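Local coordinates for protein glutathione S-transferase (Lodderomyces elongisporus, PDB 4IVF) that probably acts as a glutathione transferase of the Ure2p-like group, binding two glutathione molecules per subunit, at residues F[133-137]-F[138-142]. Numbering follows the deposited sequence.
With GSH (glutathione), chain I.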
loop_
_atom_site.group_PDB
_atom_site.type_symbol
_atom_site.label_atom_id
_atom_site.label_comp_id
_atom_site.label_asym_id
_atom_site.label_seq_id
_atom_site.Cartn_x
_atom_site.Cartn_y
_atom_site.Cartn_z
ATOM N N LYS F 133 5.426 -19.323 -17.256
ATOM C CA LYS F 133 5.645 -20.580 -17.962
ATOM C C LYS F 133 5.969 -20.352 -19.425
ATOM O O LYS F 133 6.438 -21.257 -20.114
ATOM C CB LYS F 133 4.416 -21.485 -17.847
ATOM C CG LYS F 133 4.182 -22.024 -16.443
ATOM C CD LYS F 133 5.517 -22.381 -15.796
ATOM C CE LYS F 133 5.361 -23.326 -14.610
ATOM N NZ LYS F 133 6.687 -23.901 -14.213
ATOM N N GLU F 134 5.699 -19.146 -19.906
ATOM C CA GLU F 134 6.101 -18.779 -21.252
ATOM C C GLU F 134 6.826 -17.439 -21.216
ATOM O O GLU F 134 6.752 -16.706 -20.223
ATOM C CB GLU F 134 4.897 -18.748 -22.202
ATOM C CG GLU F 134 3.897 -17.645 -21.926
ATOM C CD GLU F 134 2.545 -17.912 -22.562
ATOM O OE1 GLU F 134 2.160 -17.185 -23.506
ATOM O OE2 GLU F 134 1.865 -18.855 -22.107
ATOM N N LYS F 135 7.557 -17.139 -22.283
ATOM C CA LYS F 135 8.230 -15.860 -22.381
ATOM C C LYS F 135 7.240 -14.847 -22.928
ATOM O O LYS F 135 6.755 -14.993 -24.044
ATOM C CB LYS F 135 9.467 -15.945 -23.286
ATOM C CG LYS F 135 10.274 -14.640 -23.324
ATOM C CD LYS F 135 11.507 -14.725 -24.229
ATOM C CE LYS F 135 11.124 -14.687 -25.694
ATOM N NZ LYS F 135 12.321 -14.553 -26.574
ATOM N N VAL F 136 6.926 -13.832 -22.134
ATOM C CA VAL F 136 6.041 -12.770 -22.594
ATOM C C VAL F 136 6.813 -11.441 -22.586
ATOM O O VAL F 136 6.846 -10.728 -21.580
ATOM C CB VAL F 136 4.745 -12.683 -21.735
ATOM C CG1 VAL F 136 3.668 -11.920 -22.475
ATOM C CG2 VAL F 136 4.236 -14.075 -21.392
ATOM N N PRO F 137 7.463 -11.119 -23.711
ATOM C CA PRO F 137 8.318 -9.929 -23.810
ATOM C C PRO F 137 7.600 -8.628 -23.436
ATOM O O PRO F 137 8.209 -7.772 -22.796
ATOM C CB PRO F 137 8.715 -9.911 -25.283
ATOM C CG PRO F 137 8.669 -11.352 -25.696
ATOM C CD PRO F 137 7.506 -11.936 -24.938
ATOM N N TYR F 138 6.337 -8.482 -23.833
ATOM C CA TYR F 138 5.569 -7.289 -23.501
ATOM C C TYR F 138 5.558 -7.092 -21.996
ATOM O O TYR F 138 5.693 -5.968 -21.505
ATOM C CB TYR F 138 4.135 -7.388 -24.024
ATOM C CG TYR F 138 3.329 -6.125 -23.804
ATOM C CD1 TYR F 138 2.692 -5.888 -22.590
ATOM C CD2 TYR F 138 3.208 -5.169 -24.803
ATOM C CE1 TYR F 138 1.962 -4.737 -22.373
ATOM C CE2 TYR F 138 2.476 -4.016 -24.596
ATOM C CZ TYR F 138 1.854 -3.805 -23.377
ATOM O OH TYR F 138 1.118 -2.663 -23.155
ATOM N N GLY F 139 5.407 -8.197 -21.273
ATOM C CA GLY F 139 5.354 -8.159 -19.824
ATOM C C GLY F 139 6.703 -7.829 -19.217
ATOM O O GLY F 139 6.806 -6.974 -18.344
ATOM N N ILE F 140 7.729 -8.543 -19.660
ATOM C CA ILE F 140 9.084 -8.311 -19.192
ATOM C C ILE F 140 9.466 -6.839 -19.361
ATOM O O ILE F 140 9.938 -6.208 -18.423
ATOM C CB ILE F 140 10.096 -9.177 -19.956
ATOM C CG1 ILE F 140 9.907 -10.660 -19.620
ATOM C CG2 ILE F 140 11.516 -8.725 -19.667
ATOM C CD1 ILE F 140 10.689 -11.586 -20.569
ATOM N N ASN F 141 9.238 -6.297 -20.550
ATOM C CA ASN F 141 9.606 -4.917 -20.831
ATOM C C ASN F 141 8.782 -3.931 -20.019
ATOM O O ASN F 141 9.329 -2.976 -19.470
ATOM C CB ASN F 141 9.463 -4.589 -22.326
ATOM C CG ASN F 141 10.425 -5.374 -23.194
ATOM O OD1 ASN F 141 11.483 -5.806 -22.739
ATOM N ND2 ASN F 141 10.061 -5.553 -24.461
ATOM N N ARG F 142 7.472 -4.166 -19.934
ATOM C CA ARG F 142 6.583 -3.245 -19.217
ATOM C C ARG F 142 7.003 -3.044 -17.761
ATOM O O ARG F 142 7.111 -1.912 -17.294
ATOM C CB ARG F 142 5.124 -3.696 -19.289
ATOM C CG ARG F 142 4.166 -2.859 -18.445
ATOM C CD ARG F 142 2.703 -3.147 -18.800
ATOM N NE ARG F 142 1.784 -2.632 -17.793
ATOM C CZ ARG F 142 1.364 -1.370 -17.732
ATOM N NH1 ARG F 142 1.774 -0.476 -18.623
ATOM N NH2 ARG F 142 0.537 -1.001 -16.772
HETATM N N1 GSH I . 0.882 4.660 -16.413
HETATM C CA1 GSH I . -0.293 3.831 -16.388
HETATM C C1 GSH I . -0.041 2.622 -17.172
HETATM O O11 GSH I . -0.814 1.637 -17.117
HETATM O O12 GSH I . 0.965 2.573 -17.905
HETATM C CB1 GSH I . -1.482 4.606 -16.940
HETATM C CG1 GSH I . -2.755 3.986 -16.509
HETATM C CD1 GSH I . -2.999 4.244 -15.035
HETATM O OE1 GSH I . -2.444 5.186 -14.456
HETATM N N2 GSH I . -3.925 3.334 -14.283
HETATM C CA2 GSH I . -4.206 3.526 -12.871
HETATM C C2 GSH I . -3.660 2.364 -12.086
HETATM O O2 GSH I . -3.474 1.277 -12.627
HETATM C CB2 GSH I . -5.653 3.554 -12.688
HETATM S SG2 GSH I . -6.334 4.881 -13.627
HETATM N N3 GSH I . -3.340 2.503 -10.684
HETATM C CA3 GSH I . -2.807 1.336 -10.004
HETATM C C3 GSH I . -2.924 1.487 -8.541
HETATM O O31 GSH I . -3.964 1.977 -8.040
HETATM O O32 GSH I . -1.967 1.112 -7.810
#
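V136 and I140 meet at the first turn of helix 137-159. V136 is the N-cap residue, and P137 follows as the first residue of the helix. The V136 carbonyl starts the helical bonding. I140 N reaches V136 O at 3.0 Å, nearly straight (169°) and in the carbonyl plane. G139 N also lies 2.9 Å from V136 O, but that bond is bent (124°) and weak. One residue further on, N141 N bonds to P137 O at 2.9 Å.

The tight part is this backbone turn, where V136 and G139 are buried. I140 folds over it: CG1 stands beside the backbone N (chi1 -68°), and I140 CG1 lies 3.6 Å from V136 O. The outer side is looser. There K135 and I140 touch only through K135 CG and I140 CD1, at 4.1 Å, and K135 and N141 are exposed. The N141 amide lies near P137 O without bonding to it through ND2.

The end of the R142 side chain runs away from the cap. Extended from CG to NE, it brings the guanidinium to the carboxylate of the glutamyl end of glutathione. R142 NH2 bonds to glutathione O11 at 3.0 Å and R142 NH1 to glutathione O12 at 3.2 Å. Glutathione C1 lies at the guanidinium edge, in its plane. R142 NH2 also bonds to Q124 OE1 of the second subunit. R57 and N17 of that subunit bind this glutathione too, so its site spans the dimer interface.

Y138 OH bonds to H127 NE2 of the second subunit, and V136 packs on its V136. Within the chain, V136 and I140 rest on F128 of helix 102-131. The turn thus joins helices 102-131 and 137-159 in the all-helical GST C-terminal domain, beside the partner subunit.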